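Local coordinates for protein capsid (Human calicivirus NLV/Boxer/2001/US, PDB 4RDL) that forms the protruding domain of the norovirus capsid, a dimer that binds histo-blood group antigens such as the Lewis y tetrasaccharide, probably for host-cell attachment, at residues A[115-120]-A[168-173]; A[134-139]-A[155-160]; A[28-33]-A[68-73]; A[75-80]-A[162-167]. All coordinates share one frame; numbering follows the deposited sequence.

Contact 1: residues A[115-120]-A[168-173]. With FUC (alpha-L-fucopyranose), chain C.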
loop_
_atom_site.group_PDB
_atom_site.type_symbol
_atom_site.label_atom_id
_atom_site.label_comp_id
_atom_site.label_asym_id
_atom_site.label_seq_id
_atom_site.Cartn_x
_atom_site.Cartn_y
_atom_site.Cartn_z
ATOM N N LEU A 115 -12.823 15.194 2.421
ATOM C CA LEU A 115 -12.302 13.839 2.319
ATOM C C LEU A 115 -13.460 12.856 2.302
ATOM O O LEU A 115 -14.191 12.723 3.289
ATOM C CB LEU A 115 -11.389 13.523 3.505
ATOM C CG LEU A 115 -10.315 14.567 3.828
ATOM C CD1 LEU A 115 -9.606 14.195 5.126
ATOM C CD2 LEU A 115 -9.317 14.694 2.671
ATOM N N HIS A 116 -13.630 12.175 1.178
ATOM C CA HIS A 116 -14.699 11.194 1.042
ATOM C C HIS A 116 -14.131 9.834 1.383
ATOM O O HIS A 116 -13.352 9.263 0.610
ATOM C CB HIS A 116 -15.270 11.217 -0.378
ATOM C CG HIS A 116 -15.842 12.546 -0.758
ATOM N ND1 HIS A 116 -17.181 12.845 -0.612
ATOM C CD2 HIS A 116 -15.251 13.670 -1.226
ATOM C CE1 HIS A 116 -17.393 14.091 -1.002
ATOM N NE2 HIS A 116 -16.236 14.616 -1.368
ATOM N N MET A 117 -14.514 9.334 2.554
ATOM C CA MET A 117 -13.925 8.123 3.111
ATOM C C MET A 117 -14.848 6.935 2.940
ATOM O O MET A 117 -16.076 7.055 3.031
ATOM C CB MET A 117 -13.639 8.297 4.609
ATOM C CG MET A 117 -12.896 9.572 4.987
ATOM S SD MET A 117 -11.230 9.695 4.319
ATOM C CE MET A 117 -10.363 8.437 5.240
ATOM N N THR A 118 -14.248 5.777 2.723
ATOM C CA THR A 118 -14.964 4.521 2.832
ATOM C C THR A 118 -14.473 3.865 4.113
ATOM O O THR A 118 -13.294 3.963 4.441
ATOM C CB THR A 118 -14.689 3.633 1.616
ATOM O OG1 THR A 118 -15.326 4.207 0.468
ATOM C CG2 THR A 118 -15.228 2.227 1.833
ATOM N N PHE A 119 -15.356 3.210 4.859
ATOM C CA PHE A 119 -14.911 2.593 6.101
ATOM C C PHE A 119 -15.533 1.232 6.358
ATOM O O PHE A 119 -16.575 0.884 5.792
ATOM C CB PHE A 119 -15.122 3.520 7.309
ATOM C CG PHE A 119 -16.569 3.787 7.644
ATOM C CD1 PHE A 119 -17.300 2.892 8.422
ATOM C CD2 PHE A 119 -17.193 4.943 7.201
ATOM C CE1 PHE A 119 -18.622 3.149 8.737
ATOM C CE2 PHE A 119 -18.511 5.209 7.523
ATOM C CZ PHE A 119 -19.225 4.310 8.286
ATOM N N VAL A 120 -14.874 0.469 7.226
ATOM C CA VAL A 120 -15.386 -0.816 7.673
ATOM C C VAL A 120 -15.177 -0.964 9.174
ATOM O O VAL A 120 -14.175 -0.491 9.724
ATOM C CB VAL A 120 -14.682 -1.993 6.951
ATOM C CG1 VAL A 120 -15.031 -1.996 5.453
ATOM C CG2 VAL A 120 -13.168 -1.963 7.161
ATOM N N VAL A 168 -13.745 1.606 13.640
ATOM C CA VAL A 168 -13.668 1.451 12.189
ATOM C C VAL A 168 -12.290 1.827 11.669
ATOM O O VAL A 168 -11.547 2.562 12.320
ATOM C CB VAL A 168 -14.743 2.310 11.457
ATOM C CG1 VAL A 168 -16.158 1.925 11.904
ATOM C CG2 VAL A 168 -14.496 3.815 11.654
ATOM N N VAL A 169 -11.953 1.297 10.497
ATOM C CA VAL A 169 -10.840 1.818 9.718
ATOM C C VAL A 169 -11.404 2.512 8.486
ATOM O O VAL A 169 -12.361 2.027 7.858
ATOM C CB VAL A 169 -9.826 0.720 9.344
ATOM C CG1 VAL A 169 -9.078 0.252 10.577
ATOM C CG2 VAL A 169 -10.495 -0.441 8.662
ATOM N N LEU A 170 -10.843 3.678 8.179
ATOM C CA LEU A 170 -11.322 4.507 7.081
ATOM C C LEU A 170 -10.227 4.653 6.042
ATOM O O LEU A 170 -9.042 4.726 6.377
ATOM C CB LEU A 170 -11.731 5.888 7.595
ATOM C CG LEU A 170 -12.752 5.922 8.744
ATOM C CD1 LEU A 170 -12.053 6.216 10.071
ATOM C CD2 LEU A 170 -13.800 6.973 8.454
ATOM N N GLU A 171 -10.629 4.683 4.776
ATOM C CA GLU A 171 -9.689 4.894 3.685
ATOM C C GLU A 171 -10.181 6.027 2.798
ATOM O O GLU A 171 -11.383 6.209 2.605
ATOM C CB GLU A 171 -9.503 3.628 2.858
ATOM C CG GLU A 171 -8.319 3.753 1.908
ATOM C CD GLU A 171 -8.330 2.733 0.797
ATOM O OE1 GLU A 171 -7.471 2.856 -0.109
ATOM O OE2 GLU A 171 -9.184 1.815 0.833
ATOM N N LEU A 172 -9.243 6.790 2.258
ATOM C CA LEU A 172 -9.576 7.912 1.397
ATOM C C LEU A 172 -9.975 7.428 0.006
ATOM O O LEU A 172 -9.140 6.956 -0.762
ATOM C CB LEU A 172 -8.382 8.864 1.308
ATOM C CG LEU A 172 -8.652 10.143 0.513
ATOM C CD1 LEU A 172 -9.756 10.975 1.169
ATOM C CD2 LEU A 172 -7.367 10.954 0.380
ATOM N N THR A 173 -11.254 7.553 -0.328
ATOM C CA THR A 173 -11.744 7.093 -1.630
ATOM C C THR A 173 -11.601 8.172 -2.697
ATOM O O THR A 173 -11.138 7.905 -3.811
ATOM C CB THR A 173 -13.204 6.634 -1.540
ATOM O OG1 THR A 173 -13.280 5.587 -0.567
ATOM C CG2 THR A 173 -13.715 6.110 -2.879
HETATM C C1 FUC C . -20.083 15.647 -2.912
HETATM C C2 FUC C . -20.824 14.582 -2.220
HETATM C C3 FUC C . -22.260 14.623 -2.578
HETATM C C4 FUC C . -22.488 14.548 -4.045
HETATM C C5 FUC C . -21.654 15.565 -4.802
HETATM C C6 FUC C . -21.771 15.402 -6.269
HETATM O O2 FUC C . -20.674 14.743 -0.837
HETATM O O3 FUC C . -22.958 13.616 -1.917
HETATM O O4 FUC C . -22.182 13.275 -4.500
HETATM O O5 FUC C . -20.277 15.530 -4.410
#

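Contact 2: residues A[134-139]-A[155-160]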
loop_
_atom_site.group_PDB
_atom_site.type_symbol
_atom_site.label_atom_id
_atom_site.label_comp_id
_atom_site.label_asym_id
_atom_site.label_seq_id
_atom_site.Cartn_x
_atom_site.Cartn_y
_atom_site.Cartn_z
ATOM N N GLY A 134 -19.370 1.307 5.333
ATOM C CA GLY A 134 -20.094 2.544 5.143
ATOM C C GLY A 134 -19.223 3.558 4.438
ATOM O O GLY A 134 -18.132 3.231 3.958
ATOM N N LYS A 135 -19.710 4.789 4.359
ATOM C CA LYS A 135 -18.940 5.873 3.780
ATOM C C LYS A 135 -19.312 7.145 4.505
ATOM O O LYS A 135 -20.389 7.237 5.105
ATOM C CB LYS A 135 -19.231 6.007 2.293
ATOM C CG LYS A 135 -20.696 6.238 1.996
ATOM C CD LYS A 135 -20.983 6.153 0.513
ATOM C CE LYS A 135 -20.318 7.285 -0.246
ATOM N NZ LYS A 135 -20.792 7.316 -1.660
ATOM N N VAL A 136 -18.423 8.128 4.464
ATOM C CA VAL A 136 -18.654 9.367 5.186
ATOM C C VAL A 136 -17.719 10.446 4.663
ATOM O O VAL A 136 -16.649 10.144 4.133
ATOM C CB VAL A 136 -18.457 9.157 6.707
ATOM C CG1 VAL A 136 -16.998 8.939 7.041
ATOM C CG2 VAL A 136 -19.034 10.328 7.504
ATOM N N VAL A 137 -18.144 11.698 4.782
ATOM C CA VAL A 137 -17.317 12.832 4.406
ATOM C C VAL A 137 -16.704 13.431 5.668
ATOM O O VAL A 137 -17.391 13.602 6.687
ATOM C CB VAL A 137 -18.144 13.909 3.678
ATOM C CG1 VAL A 137 -17.274 15.103 3.324
ATOM C CG2 VAL A 137 -18.803 13.318 2.438
ATOM N N ILE A 138 -15.411 13.726 5.605
ATOM C CA ILE A 138 -14.719 14.429 6.679
ATOM C C ILE A 138 -14.092 15.708 6.128
ATOM O O ILE A 138 -13.267 15.664 5.206
ATOM C CB ILE A 138 -13.623 13.542 7.317
ATOM C CG1 ILE A 138 -14.251 12.260 7.890
ATOM C CG2 ILE A 138 -12.854 14.308 8.402
ATOM C CD1 ILE A 138 -13.241 11.288 8.458
ATOM N N HIS A 139 -14.479 16.843 6.694
ATOM C CA HIS A 139 -13.881 18.128 6.340
ATOM C C HIS A 139 -12.520 18.266 6.998
ATOM O O HIS A 139 -12.407 18.135 8.218
ATOM C CB HIS A 139 -14.764 19.276 6.841
ATOM C CG HIS A 139 -16.099 19.351 6.171
ATOM N ND1 HIS A 139 -17.107 20.183 6.616
ATOM C CD2 HIS A 139 -16.590 18.709 5.088
ATOM C CE1 HIS A 139 -18.161 20.047 5.831
ATOM N NE2 HIS A 139 -17.876 19.162 4.894
ATOM N N GLU A 155 -19.387 14.364 8.718
ATOM C CA GLU A 155 -20.634 14.924 8.201
ATOM C C GLU A 155 -21.742 13.885 8.331
ATOM O O GLU A 155 -21.562 12.724 7.963
ATOM C CB GLU A 155 -20.472 15.369 6.744
ATOM C CG GLU A 155 -19.438 16.470 6.581
ATOM C CD GLU A 155 -19.777 17.685 7.430
ATOM O OE1 GLU A 155 -20.842 18.289 7.191
ATOM O OE2 GLU A 155 -18.996 18.014 8.353
ATOM N N ASP A 156 -22.891 14.299 8.849
ATOM C CA ASP A 156 -23.994 13.369 9.019
ATOM C C ASP A 156 -24.622 13.042 7.672
ATOM O O ASP A 156 -25.117 13.927 6.983
ATOM C CB ASP A 156 -25.041 13.961 9.964
ATOM C CG ASP A 156 -26.144 12.977 10.322
ATOM O OD1 ASP A 156 -26.035 11.784 9.966
ATOM O OD2 ASP A 156 -27.122 13.402 10.973
ATOM N N ASN A 157 -24.596 11.768 7.295
ATOM C CA ASN A 157 -25.243 11.322 6.065
ATOM C C ASN A 157 -26.446 10.426 6.342
ATOM O O ASN A 157 -26.928 9.731 5.447
ATOM C CB ASN A 157 -24.245 10.610 5.150
ATOM C CG ASN A 157 -23.633 9.381 5.794
ATOM O OD1 ASN A 157 -24.121 8.887 6.812
ATOM N ND2 ASN A 157 -22.559 8.880 5.200
ATOM N N ASN A 158 -26.916 10.453 7.587
ATOM C CA ASN A 158 -28.083 9.683 8.020
ATOM C C ASN A 158 -27.853 8.172 8.036
ATOM O O ASN A 158 -28.794 7.392 8.180
ATOM C CB ASN A 158 -29.309 10.021 7.167
ATOM C CG ASN A 158 -29.767 11.456 7.346
ATOM O OD1 ASN A 158 -29.640 12.033 8.427
ATOM N ND2 ASN A 158 -30.307 12.041 6.284
ATOM N N GLU A 159 -26.599 7.759 7.900
ATOM C CA GLU A 159 -26.282 6.337 7.906
ATOM C C GLU A 159 -25.102 6.020 8.823
ATOM O O GLU A 159 -24.340 5.080 8.576
ATOM C CB GLU A 159 -26.044 5.847 6.478
ATOM C CG GLU A 159 -27.305 5.984 5.623
ATOM C CD GLU A 159 -27.091 5.679 4.158
ATOM O OE1 GLU A 159 -25.964 5.308 3.781
ATOM O OE2 GLU A 159 -28.059 5.814 3.377
ATOM N N LEU A 160 -24.968 6.805 9.890
ATOM C CA LEU A 160 -23.868 6.630 10.839
ATOM C C LEU A 160 -24.306 5.996 12.154
ATOM O O LEU A 160 -23.472 5.505 12.913
ATOM C CB LEU A 160 -23.181 7.969 11.129
ATOM C CG LEU A 160 -22.498 8.668 9.952
ATOM C CD1 LEU A 160 -21.925 10.009 10.371
ATOM C CD2 LEU A 160 -21.412 7.780 9.373
HETATM O O HOH W 1 -22.573 4.622 5.712
HETATM O O HOH W 2 -22.471 6.045 7.053
HETATM O O HOH W 3 -20.966 12.122 5.308
HETATM O O HOH W 4 -16.484 16.997 8.693
#

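Contact 3: residues A[28-33]-A[68-73]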
loop_
_atom_site.group_PDB
_atom_site.type_symbol
_atom_site.label_atom_id
_atom_site.label_comp_id
_atom_site.label_asym_id
_atom_site.label_seq_id
_atom_site.Cartn_x
_atom_site.Cartn_y
_atom_site.Cartn_z
ATOM N N ARG A 28 1.453 9.990 -0.732
ATOM C CA ARG A 28 0.285 10.708 -0.198
ATOM C C ARG A 28 -1.052 10.024 -0.495
ATOM O O ARG A 28 -2.047 10.286 0.181
ATOM C CB ARG A 28 0.257 12.138 -0.729
ATOM C CG ARG A 28 1.419 12.976 -0.238
ATOM C CD ARG A 28 1.344 14.385 -0.798
ATOM N NE ARG A 28 0.319 15.186 -0.147
ATOM C CZ ARG A 28 -0.237 16.268 -0.683
ATOM N NH1 ARG A 28 0.100 16.649 -1.916
ATOM N NH2 ARG A 28 -1.131 16.964 0.010
ATOM N N VAL A 29 -1.080 9.183 -1.529
ATOM C CA VAL A 29 -2.203 8.280 -1.790
ATOM C C VAL A 29 -1.607 6.939 -2.202
ATOM O O VAL A 29 -0.491 6.898 -2.724
ATOM C CB VAL A 29 -3.130 8.794 -2.919
ATOM C CG1 VAL A 29 -3.919 10.018 -2.460
ATOM C CG2 VAL A 29 -2.325 9.107 -4.172
ATOM N N PRO A 30 -2.315 5.832 -1.938
ATOM C CA PRO A 30 -1.795 4.522 -2.345
ATOM C C PRO A 30 -2.112 4.254 -3.817
ATOM O O PRO A 30 -3.095 3.587 -4.156
ATOM C CB PRO A 30 -2.526 3.557 -1.408
ATOM C CG PRO A 30 -3.838 4.234 -1.176
ATOM C CD PRO A 30 -3.527 5.712 -1.102
ATOM N N MET A 31 -1.271 4.811 -4.686
ATOM C CA MET A 31 -1.427 4.710 -6.130
ATOM C C MET A 31 -0.050 4.639 -6.737
ATOM O O MET A 31 0.868 5.313 -6.273
ATOM C CB MET A 31 -2.110 5.954 -6.705
ATOM C CG MET A 31 -3.517 6.212 -6.244
ATOM S SD MET A 31 -4.659 4.923 -6.746
ATOM C CE MET A 31 -4.308 4.750 -8.473
ATOM N N LEU A 32 0.093 3.845 -7.792
ATOM C CA LEU A 32 1.350 3.823 -8.529
ATOM C C LEU A 32 1.733 5.227 -9.007
ATOM O O LEU A 32 0.879 6.044 -9.373
ATOM C CB LEU A 32 1.237 2.888 -9.728
ATOM C CG LEU A 32 1.154 1.396 -9.422
ATOM C CD1 LEU A 32 0.795 0.634 -10.691
ATOM C CD2 LEU A 32 2.463 0.895 -8.835
ATOM N N ILE A 33 3.032 5.493 -9.009
ATOM C CA ILE A 33 3.557 6.705 -9.622
ATOM C C ILE A 33 3.449 6.609 -11.141
ATOM O O ILE A 33 3.844 5.599 -11.730
ATOM C CB ILE A 33 5.017 6.925 -9.205
ATOM C CG1 ILE A 33 5.079 7.259 -7.709
ATOM C CG2 ILE A 33 5.656 8.028 -10.049
ATOM C CD1 ILE A 33 6.460 7.203 -7.110
ATOM N N ALA A 68 0.550 0.522 2.845
ATOM C CA ALA A 68 -0.768 0.108 3.337
ATOM C C ALA A 68 -1.374 1.100 4.334
ATOM O O ALA A 68 -2.567 1.033 4.626
ATOM C CB ALA A 68 -0.702 -1.292 3.969
ATOM N N CYS A 69 -0.572 2.033 4.836
ATOM C CA CYS A 69 -1.072 3.000 5.806
ATOM C C CYS A 69 -1.470 4.346 5.205
ATOM O O CYS A 69 -2.050 5.186 5.887
ATOM C CB CYS A 69 -0.021 3.236 6.894
ATOM S SG CYS A 69 0.377 1.743 7.826
ATOM N N ILE A 70 -1.129 4.574 3.941
ATOM C CA ILE A 70 -1.262 5.906 3.375
ATOM C C ILE A 70 -2.713 6.363 3.235
ATOM O O ILE A 70 -3.542 5.659 2.646
ATOM C CB ILE A 70 -0.566 5.991 2.003
ATOM C CG1 ILE A 70 0.931 5.688 2.136
ATOM C CG2 ILE A 70 -0.786 7.369 1.372
ATOM C CD1 ILE A 70 1.600 5.454 0.792
ATOM N N ALA A 71 -2.998 7.541 3.793
ATOM C CA ALA A 71 -4.298 8.199 3.657
ATOM C C ALA A 71 -5.429 7.399 4.288
ATOM O O ALA A 71 -6.551 7.389 3.796
ATOM C CB ALA A 71 -4.595 8.527 2.188
ATOM N N ARG A 72 -5.115 6.736 5.393
ATOM C CA ARG A 72 -6.109 5.995 6.158
ATOM C C ARG A 72 -6.267 6.591 7.544
ATOM O O ARG A 72 -5.417 7.367 7.991
ATOM C CB ARG A 72 -5.727 4.515 6.242
ATOM C CG ARG A 72 -5.787 3.823 4.882
ATOM C CD ARG A 72 -5.467 2.343 4.966
ATOM N NE ARG A 72 -5.364 1.741 3.640
ATOM C CZ ARG A 72 -6.263 0.914 3.114
ATOM N NH1 ARG A 72 -7.353 0.587 3.795
ATOM N NH2 ARG A 72 -6.068 0.408 1.898
ATOM N N MET A 73 -7.366 6.231 8.201
ATOM C CA MET A 73 -7.631 6.605 9.586
ATOM C C MET A 73 -8.193 5.405 10.320
ATOM O O MET A 73 -8.685 4.452 9.706
ATOM C CB MET A 73 -8.665 7.729 9.669
ATOM C CG MET A 73 -8.386 8.947 8.805
ATOM S SD MET A 73 -9.817 10.058 8.928
ATOM C CE MET A 73 -9.415 11.287 7.687
#

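Contact 4: residues A[75-80]-A[162-167]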
loop_
_atom_site.group_PDB
_atom_site.type_symbol
_atom_site.label_atom_id
_atom_site.label_comp_id
_atom_site.label_asym_id
_atom_site.label_seq_id
_atom_site.Cartn_x
_atom_site.Cartn_y
_atom_site.Cartn_z
ATOM N N GLY A 75 -10.473 4.659 14.196
ATOM C CA GLY A 75 -10.942 5.090 15.500
ATOM C C GLY A 75 -12.374 4.705 15.767
ATOM O O GLY A 75 -12.977 3.930 15.022
ATOM N N ARG A 76 -12.924 5.265 16.839
ATOM C CA ARG A 76 -14.267 4.916 17.279
ATOM C C ARG A 76 -15.217 6.039 16.920
ATOM O O ARG A 76 -14.969 7.199 17.239
ATOM C CB ARG A 76 -14.295 4.652 18.783
ATOM C CG ARG A 76 -15.549 3.917 19.243
ATOM C CD ARG A 76 -15.405 3.414 20.694
ATOM N NE ARG A 76 -14.230 2.557 20.851
ATOM C CZ ARG A 76 -14.213 1.252 20.596
ATOM N NH1 ARG A 76 -15.319 0.635 20.207
ATOM N NH2 ARG A 76 -13.090 0.560 20.737
ATOM N N ILE A 77 -16.300 5.691 16.239
ATOM C CA ILE A 77 -17.299 6.684 15.865
ATOM C C ILE A 77 -18.124 7.075 17.088
ATOM O O ILE A 77 -18.545 6.218 17.871
ATOM C CB ILE A 77 -18.192 6.168 14.713
ATOM C CG1 ILE A 77 -17.354 6.100 13.428
ATOM C CG2 ILE A 77 -19.407 7.071 14.510
ATOM C CD1 ILE A 77 -18.064 5.480 12.233
ATOM N N PHE A 78 -18.338 8.375 17.254
ATOM C CA PHE A 78 -19.148 8.886 18.350
ATOM C C PHE A 78 -20.242 9.815 17.864
ATOM O O PHE A 78 -20.231 10.272 16.724
ATOM C CB PHE A 78 -18.273 9.595 19.392
ATOM C CG PHE A 78 -17.593 10.853 18.892
ATOM C CD1 PHE A 78 -18.279 12.062 18.824
ATOM C CD2 PHE A 78 -16.246 10.834 18.544
ATOM C CE1 PHE A 78 -17.645 13.215 18.391
ATOM C CE2 PHE A 78 -15.604 11.976 18.123
ATOM C CZ PHE A 78 -16.301 13.173 18.039
ATOM N N ASN A 79 -21.190 10.086 18.750
ATOM C CA ASN A 79 -22.250 11.045 18.501
ATOM C C ASN A 79 -22.435 11.811 19.792
ATOM O O ASN A 79 -22.779 11.234 20.823
ATOM C CB ASN A 79 -23.548 10.326 18.107
ATOM C CG ASN A 79 -24.721 11.273 17.933
ATOM O OD1 ASN A 79 -24.602 12.328 17.315
ATOM N ND2 ASN A 79 -25.867 10.888 18.466
ATOM N N ASN A 80 -22.162 13.107 19.741
ATOM C CA ASN A 80 -22.246 13.945 20.925
ATOM C C ASN A 80 -22.691 15.347 20.569
ATOM O O ASN A 80 -22.187 15.945 19.622
ATOM C CB ASN A 80 -20.891 14.007 21.620
ATOM C CG ASN A 80 -20.924 14.848 22.877
ATOM O OD1 ASN A 80 -20.853 16.074 22.820
ATOM N ND2 ASN A 80 -21.030 14.190 24.023
ATOM N N GLN A 162 -25.709 3.241 13.151
ATOM C CA GLN A 162 -25.409 1.846 13.448
ATOM C C GLN A 162 -23.949 1.679 13.842
ATOM O O GLN A 162 -23.562 0.641 14.384
ATOM C CB GLN A 162 -25.736 0.935 12.261
ATOM C CG GLN A 162 -24.819 1.106 11.058
ATOM C CD GLN A 162 -24.770 -0.143 10.187
ATOM O OE1 GLN A 162 -24.509 -1.245 10.674
ATOM N NE2 GLN A 162 -25.026 0.026 8.896
ATOM N N PHE A 163 -23.142 2.703 13.566
ATOM C CA PHE A 163 -21.706 2.627 13.830
ATOM C C PHE A 163 -21.265 3.363 15.087
ATOM O O PHE A 163 -20.101 3.284 15.480
ATOM C CB PHE A 163 -20.910 3.143 12.625
ATOM C CG PHE A 163 -21.152 2.360 11.373
ATOM C CD1 PHE A 163 -20.659 1.070 11.248
ATOM C CD2 PHE A 163 -21.878 2.904 10.327
ATOM C CE1 PHE A 163 -20.877 0.330 10.104
ATOM C CE2 PHE A 163 -22.103 2.170 9.170
ATOM C CZ PHE A 163 -21.605 0.884 9.059
ATOM N N VAL A 164 -22.184 4.075 15.726
ATOM C CA VAL A 164 -21.834 4.790 16.945
ATOM C C VAL A 164 -21.383 3.789 18.002
ATOM O O VAL A 164 -22.079 2.816 18.292
ATOM C CB VAL A 164 -22.993 5.662 17.464
ATOM C CG1 VAL A 164 -22.665 6.222 18.837
ATOM C CG2 VAL A 164 -23.274 6.790 16.474
ATOM N N GLY A 165 -20.197 4.030 18.551
ATOM C CA GLY A 165 -19.604 3.140 19.529
ATOM C C GLY A 165 -18.711 2.073 18.927
ATOM O O GLY A 165 -18.060 1.336 19.662
ATOM N N LYS A 166 -18.672 1.990 17.596
ATOM C CA LYS A 166 -17.908 0.947 16.917
ATOM C C LYS A 166 -16.569 1.466 16.405
ATOM O O LYS A 166 -16.467 2.611 15.963
ATOM C CB LYS A 166 -18.681 0.382 15.723
ATOM C CG LYS A 166 -20.116 -0.017 16.008
ATOM C CD LYS A 166 -20.204 -1.181 16.948
ATOM C CE LYS A 166 -21.639 -1.720 16.983
ATOM N NZ LYS A 166 -21.852 -2.690 18.083
ATOM N N GLU A 167 -15.553 0.610 16.458
ATOM C CA GLU A 167 -14.250 0.946 15.899
ATOM C C GLU A 167 -14.224 0.639 14.412
ATOM O O GLU A 167 -14.641 -0.436 13.972
ATOM C CB GLU A 167 -13.120 0.191 16.596
ATOM C CG GLU A 167 -11.762 0.823 16.331
ATOM C CD GLU A 167 -10.600 0.026 16.869
ATOM O OE1 GLU A 167 -10.769 -1.178 17.137
ATOM O OE2 GLU A 167 -9.503 0.612 17.013
#

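Contact 1: residues A[115-120]-A[168-173]
The Phe119 ring meets Leu170 CD2 and Val168 CG1 obliquely, the nearer approach being CD1 to Val168 CG1 at 3.8 Å, while Phe163 adds an edge-to-face partner. The other flat group, the His116 imidazole, turns out to the sugar: fucose O2 lies in the ring plane at its edge, 3.3 Å from His116 CE1, and the bound galactose touches His116 too. Trp174 stacks on this ring, and Ser176 takes a hydrogen bond with NE2, so the imidazole is held both by a face and by a nitrogen.

Between the strands, Thr118 pairs with Glu171 and Val120 with Val169, each an antiparallel hydrogen-bonded pair; Glu171 N to Thr118 O is 2.8 Å and nearly straight at 166°. Met117 and Phe119 share one side of the sheet with Leu170 and Leu172. Bends at chi2 and chi3 (-64° and -69°) fold the Met117 chain back so that CE lies 3.7 Å from Leu170 CB, with SD against Leu172 CD1. On the other side Thr118 OG1 and Thr173 OG1 share a 2.7 Å hydrogen bond, and Val120 CG2 presses tightly on Val169 CG2 at 3.4 Å. Thr118, Val120 and Thr173 also pack on the second subunit, and Arg72 of that subunit forms a salt bridge with Glu171. This is an inner antiparallel strand pair of the P-domain sheet, with one side at the dimer interface and His116 in the glycan pocket.

Contact 2: residues A[134-139]-A[155-160]
A carboxylate stacked on an imidazole is the odd feature here: the Glu155 and His139 planes lie only 12° apart. Glu155 OE2 sits 3.3 Å above the ring plane, offset toward the rim, and CD is 3.3 Å from His139 CE1. Glu155 CG also covers that ring as a CH-pi contact, 3.9 Å from the centroid. The bend at chi2 (-57°) swings CD back over the imidazole. Water 4 joins the same two residues by another route, accepting from His139 N and lying 2.7 Å from Glu155 OE2. Tyr141 stacks with His139 as well.

Direct backbone pairing amounts to one bond, Glu155 N to Val137 O, nearly straight at 171°. Just beyond it the strand and the loop separate, and water 3 fills in, accepting from Val137 N and donating to Glu155 O. Farther along, Asn157 ND2 reaches Lys135 O at 2.7 Å, a weak bond because it is far from straight. The Asn157 amide is also tied to its own loop: OD1 accepts from Glu159 N in an Asx turn that follows the one made by Asp156. On the buried side, Val136 CG2 meets Leu160 CD2 at 4.0 Å, the two side chains crossing at about a right angle. Val137 touches a bound fucose. The pattern is that of the outermost sheet strand within this chain, edged by a water-bridged loop beside the glycan site.

Contact 3: residues A[28-33]-A[68-73]
Neither segment is regular where they meet: Ile70 and Ala71 are the central residues of a type II beta turn from Cys69 to Arg72, and Pro30 is the centre of an inverse gamma turn, with Val29 and Ile70 closest at 5.8 Å between CA atoms. The side chain that carries the contact is Ile70, whose CB points at the facing loop. Its CG2, anti to the backbone N, pushes against the peptide joining Arg28 to Val29, 3.3 Å from Arg28 C and 3.4 Å from Val29 N. Next to it, Ala71 CB lies 3.7 Å from Arg28 O. Pro30 brings CD to the same turn, 3.7 Å from Ile70 O and 4.0 Å from Ile70 CG2; the two side chains slide past each other in opposite directions. The Arg28 guanidinium is engaged on the far side, in a salt bridge with Asp109 and in cation-pi contact with Phe48. Pro30 also packs on Arg72 of the second subunit, which puts this junction beside the dimer interface. Methyl and ring carbons resting on peptide groups make this a buried contact: van der Waals packing holds the turn to the loop, and the polar bonding of Arg28 is made with other parts of the chain.

Contact 4: residues A[75-80]-A[162-167]
Arg76 and Ile77 make the hydrogen bonds to the 162-167 loop. Gly165 N gives its proton to Ile77 O at 2.8 Å, close to straight at 171°, and Ile77 N returns a bond to Lys166 O. The third comes from a side chain: Arg76 NH1 reaches Gly165 O at 2.9 Å, with the oxygen in the guanidinium plane but the donor tilted 34° from the carbonyl plane. The Arg76 chain bends at chi3 (-56°), which sets the position of NE. Glu167 CB lies over one face of that guanidinium; the Glu167 carboxylate itself is in a salt bridge with Arg74.

These bonds fasten a type II beta turn, Phe163 to Lys166, closed by Lys166 N to Phe163 O, with Gly165 at a positive phi. The turn runs directly into strand 167-177, and Arg76 with Glu167 is already a non-hydrogen-bonded antiparallel pair of the P-domain sheet.

Apolar packing is centred on Ile77, whose side chain lies alongside Phe163 and points the same way. Ile77 CD1 is 3.7 Å from Phe163 CB. Farther out, Val164 CG2 touches Asn79 CB at 3.9 Å, and Tyr84 of strand 83-89 packs against both residues.

How the contacts relate
Contacts 1, 2 and 4 gather on one antiparallel sheet of the P domain, their centres 10 to 14 Å apart. Contact 3 lies nearer the middle of the chain, its centre about 12 Å from that of contact 1 and 24 Å from that of contact 4. Strand 72-80 serves both contacts 3 and 4, and pairs with strand 167-177 of contact 1; strand 113-121 in turn pairs with strand 133-139 of contact 2. Along the chain contact 3 closes first, contact 4 crosses contact 1, and contact 2 is nested inside both. The sheet thus interleaves distant parts of the sequence, with contacts 1 and 2 reaching the bound glycan and contacts 1 and 3, with Lys135 of contact 2, the second subunit.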